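Local coordinates for 2-oxoglutarate (2OG) and Fe(II)-dependent oxygenase superfamily protein (Arabidopsis thaliana, PDB 6KWA) that probably oxidises the auxin indole-3-acetic acid irreversibly to inactive 2-oxoindole-3-acetic acid, using 2-oxoglutarate and a non-haem iron centre, at residues M1-D6 with E24-F29; S172-I177 with S243-P248; A208-D213 with C224-R229. All coordinates share one frame; numbering follows the deposited sequence.

Contact 1 (M1-D6 with E24-F29); sequences MIPTID and ERWGCF
W26 lays its indole against the backbone of M1 and the ring of P3, where strand 4-6 and strand 28-32 run parallel at the two ends of a beta-alpha-beta unit whose helix is 12-25. M1 N lies over one face of the indole at its six-membered end, 3.3 Å from W26 CH2. The five-membered ring lies between M1 O on that same face and R25 CG on the other. P3 comes in obliquely, its CD 3.7 Å from W26 CD1, while its CG meets F29 CB at about a right angle. I2 reaches alongside C28: with CG1 anti to the backbone N (chi1 173°), the chain stretches out until CD1 is 3.8 Å from C28 SG and CG1 is 3.6 Å from F29 CA. F198 covers both I2 and C28 from strand 197-200. No hydrogen bond joins the two segments; P3 and I5 bond through their backbones to R30, and I5 also to I32, further along strand 28-32. Beyond P3, I5 approaches the phenyl ring of F29 obliquely, with I5 CD1 4.0 Å from F29 CD1.

Contact 2 (S172-I177 with S243-P248); sequences SGFLTI and SFLLGP
L245 O takes two backbone N-H groups at once, from F174 and from L175. F174 N, the nearer at 2.7 Å from L245 O, approaches in the carbonyl plane, whereas L175 N lies 3.2 Å from L245 O and is tilted 17° out of that plane. Two successive residues facing one make this a classic beta bulge at the start of strand 175-179. It belongs to the large sheet of the double-stranded beta-helix, in which this strand runs antiparallel to strand 237-245. L245 N returns a bond to L175 O (2.8 Å), and regular pairing continues with I177 N 2.9 Å from S243 O. G173 comes so close to L245 and L246 that a CB there would run into L245 O. F174, its CG anti to the backbone N (chi1 -176°), lies alongside L245 pointing the same way, CD2 to CD2 4.0 Å, and its ring meets W145 and W218 edge-to-face. On the face opposite L175 and L245, T176 and F244 also lie side by side. T176 OG1 comes to the edge of the F244 ring, 3.0 Å from CD1, and is hydrogen-bonded to OD2 of the metal ligand D171.

Contact 3 (A208-D213 with C224-R229); sequences AINLGD and CNVKHR. With MG (magnesium ion), chain D.
N210 and V226 meet in a buried contact between the end of strand 207-211 and the loop that leads into strand 228-231, so it joins the two sheets of the double-stranded beta-helix beside the metal. The two side chains cross at about a right angle, V226 CG1 3.7 Å from N210 CB. N210 ND2 reaches L211 O from above the carbonyl plane and also bonds D171 OD2. A water donates to L211 O, 2.8 Å away, and to V226 O, and L211 O also receives a weak, long bond from V226 N. V226 O is the acceptor for H228 too: ND1 donates to it at 3.1 Å, with that oxygen only 3° out of the ring plane. Just after the strand, G212 is at the N-cap of helix 213-218, and D213 OD1 takes N225 ND2 nearly along its C-O axis, in the amide plane; their 2.5 Å separation is short enough to be doubtful. Since OD1 also bonds T170 OG1, an alanine in place of D213 would probably leave the N225 amide and the T170 hydroxyl without their shared acceptor and the amide able to turn. The bond to V226 O and the metal bond together help to set the rotation of the imidazole, with H228 NE2 2.1 Å from the magnesium ion; H169 and D171 complete the facial triad, which in the working enzyme presumably holds iron.

All three contacts reach one large mixed sheet, ordered 4-6, 28-32, 207-211, 175-179, 237-245, contact 3 through strand 207-211 only. Contact 1 comes first along the chain, in the N-terminal part; contact 2 spans the oxygenase core, and contact 3 falls between its two segments. Contact 3 is the middle piece: its centre lies about 10 Å from those of both others, which are about 17 Å apart. Its strand 207-211 probably pairs by backbone hydrogen bonds with F29 and G27 on one side and with T176 and F174 on the other. The N-terminal unit is thereby continuous with the large sheet, while the metal ligands come from the second sheet (H169, H228) and the loop after strand 164-169 (D171).

Contact 1 (M1-D6 with E24-F29)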
ATOM      1  N   MET A   1       3.479  17.880  -6.157  1.00 63.33           N
ATOM      2  CA  MET A   1       2.684  17.938  -4.936  1.00 64.68           C
ATOM      3  C   MET A   1       1.582  16.895  -5.008  1.00 63.86           C
ATOM      4  O   MET A   1       0.796  16.874  -5.960  1.00 64.00           O
ATOM      5  CB  MET A   1       2.073  19.325  -4.696  1.00 67.55           C
ATOM      6  CG  MET A   1       0.938  19.309  -3.617  1.00 72.66           C
ATOM      7  SD  MET A   1       0.133  20.909  -3.297  1.00 97.64           S
ATOM      8  CE  MET A   1      -1.013  20.547  -1.958  1.00 66.92           C
ATOM      9  N   ILE A   2       1.510  16.037  -3.998  1.00 59.18           N
ATOM     10  CA  ILE A   2       0.510  14.977  -4.026  1.00 59.54           C
ATOM     11  C   ILE A   2      -0.891  15.477  -3.642  1.00 55.37           C
ATOM     12  O   ILE A   2      -1.071  16.186  -2.651  1.00 53.44           O
ATOM     13  CB  ILE A   2       0.919  13.855  -3.079  1.00 49.24           C
ATOM     14  CG1 ILE A   2      -0.195  12.820  -2.954  1.00 50.64           C
ATOM     15  CG2 ILE A   2       1.286  14.436  -1.690  1.00 54.09           C
ATOM     16  CD1 ILE A   2       0.201  11.630  -2.115  1.00 45.92           C
ATOM     17  N   PRO A   3      -1.885  15.145  -4.478  1.00 49.37           N
ATOM     18  CA  PRO A   3      -3.254  15.594  -4.263  1.00 43.06           C
ATOM     19  C   PRO A   3      -3.950  14.764  -3.219  1.00 47.44           C
ATOM     20  O   PRO A   3      -3.604  13.608  -2.949  1.00 46.43           O
ATOM     21  CB  PRO A   3      -3.903  15.428  -5.635  1.00 48.64           C
ATOM     22  CG  PRO A   3      -3.086  14.419  -6.327  1.00 49.00           C
ATOM     23  CD  PRO A   3      -1.698  14.590  -5.830  1.00 53.29           C
ATOM     24  N   THR A   4      -4.925  15.390  -2.593  1.00 47.35           N
ATOM     25  CA  THR A   4      -5.781  14.714  -1.670  1.00 49.41           C
ATOM     26  C   THR A   4      -7.129  14.642  -2.326  1.00 49.28           C
ATOM     27  O   THR A   4      -7.560  15.615  -2.936  1.00 48.03           O
ATOM     28  CB  THR A   4      -5.846  15.419  -0.346  1.00 51.49           C
ATOM     29  OG1 THR A   4      -4.553  15.341   0.263  1.00 49.20           O
ATOM     30  CG2 THR A   4      -6.893  14.745   0.541  1.00 45.95           C
ATOM     31  N   ILE A   5      -7.699  13.441  -2.333  1.00 46.25           N
ATOM     32  CA  ILE A   5      -8.968  13.149  -2.989  1.00 45.79           C
ATOM     33  C   ILE A   5     -10.067  12.749  -2.012  1.00 43.01           C
ATOM     34  O   ILE A   5      -9.897  11.833  -1.213  1.00 42.40           O
ATOM     35  CB  ILE A   5      -8.757  12.053  -4.055  1.00 42.96           C
ATOM     36  CG1 ILE A   5      -7.945  12.701  -5.183  1.00 45.79           C
ATOM     37  CG2 ILE A   5     -10.072  11.519  -4.569  1.00 41.55           C
ATOM     38  CD1 ILE A   5      -7.838  11.897  -6.428  1.00 44.61           C
ATOM     39  N   ASP A   6     -11.191  13.453  -2.090  1.00 50.10           N
ATOM     40  CA  ASP A   6     -12.367  13.234  -1.235  1.00 47.48           C
ATOM     41  C   ASP A   6     -13.244  12.154  -1.836  1.00 47.16           C
ATOM     42  O   ASP A   6     -13.951  12.405  -2.806  1.00 49.35           O
ATOM     43  CB  ASP A   6     -13.150  14.557  -1.096  1.00 53.14           C
ATOM     44  CG  ASP A   6     -14.300  14.490  -0.064  1.00 53.25           C
ATOM     45  OD1 ASP A   6     -14.720  13.397   0.374  1.00 48.32           O
ATOM     46  OD2 ASP A   6     -14.786  15.576   0.311  1.00 60.04           O
ATOM     47  N   GLU A  24      -2.092   9.422 -13.051  1.00 39.19           N
ATOM     48  CA  GLU A  24      -1.307   9.521 -14.275  1.00 40.91           C
ATOM     49  C   GLU A  24      -0.141  10.449 -14.110  1.00 44.66           C
ATOM     50  O   GLU A  24       0.967  10.163 -14.598  1.00 44.59           O
ATOM     51  CB  GLU A  24      -2.179  10.015 -15.424  1.00 38.54           C
ATOM     52  CG  GLU A  24      -3.077   8.949 -16.011  1.00 42.19           C
ATOM     53  CD  GLU A  24      -4.052   9.478 -17.059  1.00 46.42           C
ATOM     54  OE1 GLU A  24      -4.039  10.688 -17.331  1.00 46.04           O
ATOM     55  OE2 GLU A  24      -4.824   8.661 -17.626  1.00 44.58           O
ATOM     56  N   ARG A  25      -0.365  11.539 -13.380  1.00 41.92           N
ATOM     57  CA  ARG A  25       0.652  12.577 -13.280  1.00 41.27           C
ATOM     58  C   ARG A  25       1.620  12.342 -12.126  1.00 48.60           C
ATOM     59  O   ARG A  25       2.814  12.563 -12.282  1.00 45.14           O
ATOM     60  CB  ARG A  25      -0.006  13.948 -13.135  1.00 46.49           C
ATOM     61  CG  ARG A  25       0.965  15.062 -12.744  1.00 50.76           C
ATOM     62  CD  ARG A  25       2.055  15.264 -13.788  1.00 50.31           C
ATOM     63  NE  ARG A  25       2.959  16.339 -13.389  1.00 60.69           N
ATOM     64  CZ  ARG A  25       4.167  16.153 -12.858  1.00 60.32           C
ATOM     65  NH1 ARG A  25       4.631  14.922 -12.665  1.00 55.79           N
ATOM     66  NH2 ARG A  25       4.916  17.199 -12.532  1.00 59.47           N
ATOM     67  N   TRP A  26       1.109  11.893 -10.973  1.00 42.63           N
ATOM     68  CA  TRP A  26       1.933  11.702  -9.776  1.00 39.52           C
ATOM     69  C   TRP A  26       2.087  10.251  -9.327  1.00 44.13           C
ATOM     70  O   TRP A  26       2.999   9.927  -8.576  1.00 41.49           O
ATOM     71  CB  TRP A  26       1.336  12.485  -8.618  1.00 44.21           C
ATOM     72  CG  TRP A  26       1.145  13.926  -8.911  1.00 50.40           C
ATOM     73  CD1 TRP A  26      -0.034  14.577  -9.118  1.00 48.32           C
ATOM     74  CD2 TRP A  26       2.182  14.904  -9.056  1.00 51.98           C
ATOM     75  NE1 TRP A  26       0.205  15.918  -9.359  1.00 53.80           N
ATOM     76  CE2 TRP A  26       1.559  16.139  -9.326  1.00 55.52           C
ATOM     77  CE3 TRP A  26       3.581  14.855  -8.973  1.00 58.05           C
ATOM     78  CZ2 TRP A  26       2.286  17.319  -9.510  1.00 56.55           C
ATOM     79  CZ3 TRP A  26       4.307  16.037  -9.153  1.00 56.18           C
ATOM     80  CH2 TRP A  26       3.655  17.243  -9.429  1.00 56.96           C
ATOM     81  N   GLY A  27       1.153   9.386  -9.719  1.00 41.19           N
ATOM     82  CA  GLY A  27       1.211   7.992  -9.328  1.00 42.37           C
ATOM     83  C   GLY A  27       0.841   7.740  -7.877  1.00 39.84           C
ATOM     84  O   GLY A  27       0.991   6.633  -7.364  1.00 35.25           O
ATOM     85  N   CYS A  28       0.308   8.764  -7.228  1.00 35.93           N
ATOM     86  CA  CYS A  28      -0.110   8.625  -5.851  1.00 42.19           C
ATOM     87  C   CYS A  28      -1.099   9.695  -5.489  1.00 39.82           C
ATOM     88  O   CYS A  28      -1.194  10.721  -6.162  1.00 40.85           O
ATOM     89  CB  CYS A  28       1.111   8.697  -4.914  1.00 44.02           C
ATOM     90  SG  CYS A  28       2.071  10.228  -5.114  1.00 49.40           S
ATOM     91  N   PHE A  29      -1.841   9.450  -4.422  1.00 39.97           N
ATOM     92  CA  PHE A  29      -2.753  10.448  -3.886  1.00 42.68           C
ATOM     93  C   PHE A  29      -3.185  10.045  -2.503  1.00 40.69           C
ATOM     94  O   PHE A  29      -3.165   8.881  -2.153  1.00 39.07           O
ATOM     95  CB  PHE A  29      -3.969  10.658  -4.800  1.00 38.81           C
ATOM     96  CG  PHE A  29      -4.736   9.419  -5.103  1.00 40.82           C
ATOM     97  CD1 PHE A  29      -5.870   9.087  -4.378  1.00 37.18           C
ATOM     98  CD2 PHE A  29      -4.346   8.596  -6.154  1.00 40.95           C
ATOM     99  CE1 PHE A  29      -6.587   7.953  -4.680  1.00 39.24           C
ATOM    100  CE2 PHE A  29      -5.050   7.439  -6.445  1.00 42.70           C
ATOM    101  CZ  PHE A  29      -6.193   7.124  -5.718  1.00 40.72           C
TER

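Contact 2 (S172-I177 with S243-P248)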
ATOM      1  N   SER A 172       5.644  -3.189  -6.742  1.00 54.46           N
ATOM      2  CA  SER A 172       5.566  -4.058  -7.912  1.00 61.17           C
ATOM      3  C   SER A 172       4.125  -4.417  -8.268  1.00 57.47           C
ATOM      4  O   SER A 172       3.854  -4.890  -9.384  1.00 54.95           O
ATOM      5  CB  SER A 172       6.351  -5.342  -7.671  1.00 55.85           C
ATOM      6  OG  SER A 172       5.786  -6.037  -6.573  1.00 64.01           O
ATOM      7  N   GLY A 173       3.206  -4.180  -7.330  1.00 55.16           N
ATOM      8  CA  GLY A 173       1.813  -4.557  -7.522  1.00 43.38           C
ATOM      9  C   GLY A 173       1.053  -3.495  -8.293  1.00 44.75           C
ATOM     10  O   GLY A 173       1.636  -2.660  -8.990  1.00 46.92           O
ATOM     11  N   PHE A 174      -0.261  -3.540  -8.189  1.00 44.42           N
ATOM     12  CA  PHE A 174      -1.107  -2.618  -8.926  1.00 44.13           C
ATOM     13  C   PHE A 174      -1.298  -1.330  -8.129  1.00 40.98           C
ATOM     14  O   PHE A 174      -0.999  -0.225  -8.597  1.00 37.22           O
ATOM     15  CB  PHE A 174      -2.454  -3.287  -9.238  1.00 39.86           C
ATOM     16  CG  PHE A 174      -3.359  -2.452 -10.072  1.00 42.38           C
ATOM     17  CD1 PHE A 174      -3.260  -2.459 -11.455  1.00 40.18           C
ATOM     18  CD2 PHE A 174      -4.336  -1.660  -9.473  1.00 45.48           C
ATOM     19  CE1 PHE A 174      -4.117  -1.684 -12.225  1.00 42.41           C
ATOM     20  CE2 PHE A 174      -5.191  -0.883 -10.245  1.00 45.60           C
ATOM     21  CZ  PHE A 174      -5.065  -0.890 -11.631  1.00 42.65           C
ATOM     22  N   LEU A 175      -1.773  -1.491  -6.906  1.00 36.05           N
ATOM     23  CA  LEU A 175      -2.121  -0.364  -6.067  1.00 39.85           C
ATOM     24  C   LEU A 175      -1.765  -0.623  -4.603  1.00 41.52           C
ATOM     25  O   LEU A 175      -1.982  -1.706  -4.114  1.00 43.98           O
ATOM     26  CB  LEU A 175      -3.625  -0.147  -6.246  1.00 44.04           C
ATOM     27  CG  LEU A 175      -4.579   0.740  -5.482  1.00 45.95           C
ATOM     28  CD1 LEU A 175      -5.850   0.769  -6.327  1.00 43.94           C
ATOM     29  CD2 LEU A 175      -4.876   0.120  -4.119  1.00 39.76           C
ATOM     30  N   THR A 176      -1.299   0.388  -3.883  1.00 42.43           N
ATOM     31  CA  THR A 176      -0.938   0.188  -2.483  1.00 46.77           C
ATOM     32  C   THR A 176      -1.698   1.163  -1.581  1.00 42.69           C
ATOM     33  O   THR A 176      -1.789   2.339  -1.890  1.00 40.43           O
ATOM     34  CB  THR A 176       0.581   0.363  -2.265  1.00 50.03           C
ATOM     35  OG1 THR A 176       1.287  -0.594  -3.063  1.00 48.33           O
ATOM     36  CG2 THR A 176       0.944   0.171  -0.785  1.00 47.41           C
ATOM     37  N   ILE A 177      -2.258   0.670  -0.479  1.00 43.55           N
ATOM     38  CA  ILE A 177      -2.910   1.553   0.495  1.00 40.44           C
ATOM     39  C   ILE A 177      -2.051   1.627   1.749  1.00 43.68           C
ATOM     40  O   ILE A 177      -1.798   0.617   2.392  1.00 41.19           O
ATOM     41  CB  ILE A 177      -4.341   1.071   0.835  1.00 37.55           C
ATOM     42  CG1 ILE A 177      -5.164   1.008  -0.458  1.00 37.92           C
ATOM     43  CG2 ILE A 177      -4.991   1.973   1.895  1.00 39.88           C
ATOM     44  CD1 ILE A 177      -6.577   0.669  -0.298  1.00 39.63           C
ATOM     45  N   SER A 243      -1.183  -2.236   2.456  1.00 44.91           N
ATOM     46  CA  SER A 243      -1.986  -3.283   1.836  1.00 46.00           C
ATOM     47  C   SER A 243      -1.823  -3.204   0.335  1.00 44.99           C
ATOM     48  O   SER A 243      -2.145  -2.197  -0.257  1.00 43.12           O
ATOM     49  CB  SER A 243      -3.450  -3.159   2.213  1.00 49.01           C
ATOM     50  OG  SER A 243      -3.596  -3.027   3.613  1.00 46.91           O
ATOM     51  N   PHE A 244      -1.302  -4.265  -0.266  1.00 48.93           N
ATOM     52  CA  PHE A 244      -0.962  -4.265  -1.685  1.00 49.01           C
ATOM     53  C   PHE A 244      -1.975  -5.037  -2.507  1.00 48.51           C
ATOM     54  O   PHE A 244      -2.162  -6.221  -2.289  1.00 45.01           O
ATOM     55  CB  PHE A 244       0.407  -4.893  -1.931  1.00 46.23           C
ATOM     56  CG  PHE A 244       1.534  -4.259  -1.174  1.00 49.83           C
ATOM     57  CD1 PHE A 244       2.162  -3.127  -1.666  1.00 49.18           C
ATOM     58  CD2 PHE A 244       2.016  -4.835  -0.006  1.00 53.60           C
ATOM     59  CE1 PHE A 244       3.224  -2.562  -0.989  1.00 52.97           C
ATOM     60  CE2 PHE A 244       3.087  -4.271   0.674  1.00 47.94           C
ATOM     61  CZ  PHE A 244       3.685  -3.141   0.185  1.00 53.11           C
ATOM     62  N   LEU A 245      -2.619  -4.371  -3.452  1.00 44.46           N
ATOM     63  CA  LEU A 245      -3.367  -5.092  -4.457  1.00 45.74           C
ATOM     64  C   LEU A 245      -2.344  -5.466  -5.522  1.00 45.72           C
ATOM     65  O   LEU A 245      -1.674  -4.587  -6.082  1.00 41.99           O
ATOM     66  CB  LEU A 245      -4.497  -4.247  -5.044  1.00 42.17           C
ATOM     67  CG  LEU A 245      -5.240  -4.952  -6.176  1.00 42.96           C
ATOM     68  CD1 LEU A 245      -5.955  -6.162  -5.640  1.00 42.42           C
ATOM     69  CD2 LEU A 245      -6.209  -4.031  -6.887  1.00 43.22           C
ATOM     70  N   LEU A 246      -2.147  -6.763  -5.722  1.00 49.53           N
ATOM     71  CA  LEU A 246      -1.137  -7.260  -6.663  1.00 52.47           C
ATOM     72  C   LEU A 246      -1.752  -7.562  -8.023  1.00 53.79           C
ATOM     73  O   LEU A 246      -2.954  -7.438  -8.211  1.00 56.56           O
ATOM     74  CB  LEU A 246      -0.465  -8.517  -6.103  1.00 57.14           C
ATOM     75  CG  LEU A 246       0.097  -8.396  -4.690  1.00 52.20           C
ATOM     76  CD1 LEU A 246       0.623  -9.736  -4.204  1.00 56.43           C
ATOM     77  CD2 LEU A 246       1.195  -7.347  -4.680  1.00 45.99           C
ATOM     78  N   GLY A 247      -0.940  -8.023  -8.954  1.00 57.42           N
ATOM     79  CA  GLY A 247      -1.452  -8.394 -10.256  1.00 60.30           C
ATOM     80  C   GLY A 247      -1.974  -9.819 -10.232  1.00 65.79           C
ATOM     81  O   GLY A 247      -2.207 -10.396  -9.172  1.00 64.09           O
ATOM     82  N   PRO A 248      -2.177 -10.396 -11.414  1.00 65.81           N
ATOM     83  CA  PRO A 248      -2.634 -11.786 -11.458  1.00 72.00           C
ATOM     84  C   PRO A 248      -1.583 -12.760 -10.917  1.00 74.32           C
ATOM     85  O   PRO A 248      -0.375 -12.577 -11.134  1.00 71.18           O
ATOM     86  CB  PRO A 248      -2.880 -12.033 -12.957  1.00 76.56           C
ATOM     87  CG  PRO A 248      -2.865 -10.665 -13.603  1.00 70.50           C
ATOM     88  CD  PRO A 248      -1.962  -9.829 -12.756  1.00 64.08           C
TER
HETATM   89  O   HOH W   1      -3.435  -0.643   4.786  1.00 46.14           O

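Contact 3 (A208-D213 with C224-R229)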
ATOM      1  N   ALA A 208      -2.689   6.945   2.318  1.00 39.77           N
ATOM      2  CA  ALA A 208      -1.899   7.299   1.146  1.00 40.30           C
ATOM      3  C   ALA A 208      -2.034   6.198   0.098  1.00 41.84           C
ATOM      4  O   ALA A 208      -1.836   5.017   0.389  1.00 40.16           O
ATOM      5  CB  ALA A 208      -0.445   7.495   1.538  1.00 37.36           C
ATOM      6  N   ILE A 209      -2.372   6.578  -1.121  1.00 41.29           N
ATOM      7  CA  ILE A 209      -2.530   5.592  -2.176  1.00 38.35           C
ATOM      8  C   ILE A 209      -1.400   5.801  -3.123  1.00 41.74           C
ATOM      9  O   ILE A 209      -1.082   6.932  -3.444  1.00 39.62           O
ATOM     10  CB  ILE A 209      -3.853   5.754  -2.946  1.00 40.45           C
ATOM     11  CG1 ILE A 209      -5.012   5.991  -1.987  1.00 39.52           C
ATOM     12  CG2 ILE A 209      -4.101   4.556  -3.835  1.00 40.02           C
ATOM     13  CD1 ILE A 209      -5.264   4.876  -1.066  1.00 36.08           C
ATOM     14  N   ASN A 210      -0.802   4.732  -3.610  1.00 40.38           N
ATOM     15  CA  ASN A 210       0.134   4.920  -4.692  1.00 43.10           C
ATOM     16  C   ASN A 210       0.008   3.762  -5.635  1.00 42.83           C
ATOM     17  O   ASN A 210      -0.454   2.684  -5.258  1.00 39.33           O
ATOM     18  CB  ASN A 210       1.569   5.041  -4.192  1.00 43.31           C
ATOM     19  CG  ASN A 210       2.105   3.741  -3.742  1.00 48.40           C
ATOM     20  OD1 ASN A 210       1.978   3.393  -2.574  1.00 57.59           O
ATOM     21  ND2 ASN A 210       2.649   2.958  -4.674  1.00 49.83           N
ATOM     22  N   LEU A 211       0.405   3.988  -6.878  1.00 41.12           N
ATOM     23  CA  LEU A 211       0.266   2.956  -7.891  1.00 42.78           C
ATOM     24  C   LEU A 211       1.623   2.281  -8.060  1.00 44.54           C
ATOM     25  O   LEU A 211       2.637   2.862  -7.686  1.00 43.45           O
ATOM     26  CB  LEU A 211      -0.253   3.576  -9.198  1.00 39.40           C
ATOM     27  CG  LEU A 211      -1.734   3.978  -9.129  1.00 46.59           C
ATOM     28  CD1 LEU A 211      -1.988   5.269  -8.348  1.00 44.18           C
ATOM     29  CD2 LEU A 211      -2.288   4.094 -10.526  1.00 50.95           C
ATOM     30  N   GLY A 212       1.641   1.040  -8.544  1.00 48.22           N
ATOM     31  CA  GLY A 212       2.885   0.310  -8.721  1.00 45.92           C
ATOM     32  C   GLY A 212       3.115  -0.182 -10.151  1.00 50.14           C
ATOM     33  O   GLY A 212       2.362   0.161 -11.086  1.00 47.32           O
ATOM     34  N   ASP A 213       4.149  -1.003 -10.323  1.00 50.01           N
ATOM     35  CA  ASP A 213       4.553  -1.504 -11.648  1.00 50.40           C
ATOM     36  C   ASP A 213       3.413  -2.165 -12.424  1.00 50.34           C
ATOM     37  O   ASP A 213       3.288  -1.983 -13.624  1.00 48.53           O
ATOM     38  CB  ASP A 213       5.716  -2.493 -11.498  1.00 56.49           C
ATOM     39  CG  ASP A 213       7.024  -1.823 -11.009  1.00 60.19           C
ATOM     40  OD1 ASP A 213       7.199  -0.578 -11.158  1.00 53.74           O
ATOM     41  OD2 ASP A 213       7.878  -2.566 -10.459  1.00 63.28           O
ATOM     42  N   CYS A 224       1.226   6.160 -13.537  1.00 40.20           N
ATOM     43  CA  CYS A 224       2.582   6.329 -13.002  1.00 40.46           C
ATOM     44  C   CYS A 224       2.941   5.371 -11.856  1.00 48.45           C
ATOM     45  O   CYS A 224       2.318   5.407 -10.781  1.00 46.52           O
ATOM     46  CB  CYS A 224       2.775   7.758 -12.527  1.00 41.17           C
ATOM     47  SG  CYS A 224       4.446   8.033 -11.846  1.00 47.09           S
ATOM     48  N   ASN A 225       3.897   4.478 -12.062  1.00 47.12           N
ATOM     49  CA  ASN A 225       4.337   3.661 -10.930  1.00 45.68           C
ATOM     50  C   ASN A 225       5.333   4.478 -10.099  1.00 53.27           C
ATOM     51  O   ASN A 225       6.540   4.491 -10.366  1.00 56.33           O
ATOM     52  CB  ASN A 225       4.940   2.332 -11.405  1.00 50.19           C
ATOM     53  CG  ASN A 225       6.062   2.525 -12.425  1.00 52.49           C
ATOM     54  OD1 ASN A 225       6.115   3.536 -13.123  1.00 46.91           O
ATOM     55  ND2 ASN A 225       6.978   1.557 -12.489  1.00 52.71           N
ATOM     56  N   VAL A 226       4.825   5.181  -9.095  1.00 49.74           N
ATOM     57  CA  VAL A 226       5.620   6.229  -8.479  1.00 51.75           C
ATOM     58  C   VAL A 226       6.864   5.724  -7.726  1.00 54.03           C
ATOM     59  O   VAL A 226       6.858   4.666  -7.064  1.00 47.84           O
ATOM     60  CB  VAL A 226       4.749   7.099  -7.523  1.00 50.17           C
ATOM     61  CG1 VAL A 226       4.260   6.297  -6.328  1.00 46.87           C
ATOM     62  CG2 VAL A 226       5.530   8.371  -7.105  1.00 49.71           C
ATOM     63  N   LYS A 227       7.932   6.511  -7.836  1.00 50.44           N
ATOM     64  CA  LYS A 227       9.163   6.224  -7.127  1.00 56.47           C
ATOM     65  C   LYS A 227       9.095   6.900  -5.778  1.00 54.09           C
ATOM     66  O   LYS A 227       8.887   8.111  -5.687  1.00 56.50           O
ATOM     67  CB  LYS A 227      10.400   6.721  -7.889  1.00 57.02           C
ATOM     68  CG  LYS A 227      10.614   6.160  -9.296  1.00 56.89           C
ATOM     69  CD  LYS A 227      11.894   6.774  -9.894  1.00 61.11           C
ATOM     70  CE  LYS A 227      12.253   6.226 -11.264  1.00 63.22           C
ATOM     71  NZ  LYS A 227      11.311   6.731 -12.319  1.00 64.96           N
ATOM     72  N   HIS A 228       9.296   6.132  -4.724  1.00 50.69           N
ATOM     73  CA  HIS A 228       9.192   6.715  -3.402  1.00 58.80           C
ATOM     74  C   HIS A 228      10.213   6.145  -2.418  1.00 59.89           C
ATOM     75  O   HIS A 228      10.793   5.073  -2.630  1.00 58.69           O
ATOM     76  CB  HIS A 228       7.757   6.527  -2.860  1.00 53.86           C
ATOM     77  CG  HIS A 228       7.290   5.107  -2.838  1.00 56.20           C
ATOM     78  ND1 HIS A 228       6.925   4.427  -3.982  1.00 55.99           N
ATOM     79  CD2 HIS A 228       7.088   4.248  -1.809  1.00 61.05           C
ATOM     80  CE1 HIS A 228       6.540   3.204  -3.659  1.00 54.65           C
ATOM     81  NE2 HIS A 228       6.628   3.070  -2.348  1.00 59.37           N
ATOM     82  N   ARG A 229      10.399   6.870  -1.323  1.00 60.57           N
ATOM     83  CA  ARG A 229      11.305   6.437  -0.266  1.00 74.59           C
ATOM     84  C   ARG A 229      10.869   7.106   1.025  1.00 77.49           C
ATOM     85  O   ARG A 229      10.150   8.113   1.002  1.00 73.96           O
ATOM     86  CB  ARG A 229      12.747   6.834  -0.560  1.00 68.93           C
ATOM     87  CG  ARG A 229      12.812   8.240  -1.075  1.00 69.86           C
ATOM     88  CD  ARG A 229      14.205   8.803  -1.130  1.00 76.23           C
ATOM     89  NE  ARG A 229      14.148  10.243  -1.372  1.00 74.40           N
ATOM     90  CZ  ARG A 229      15.209  10.990  -1.645  1.00 80.42           C
ATOM     91  NH1 ARG A 229      16.405  10.423  -1.720  1.00 83.00           N
ATOM     92  NH2 ARG A 229      15.074  12.294  -1.858  1.00 75.19           N
TER
HETATM   93 MG    MG D 301       6.653   1.361  -1.147  1.00 65.62          MG
HETATM   94  O   HOH W   2       5.366   2.671  -7.215  1.00 53.01           O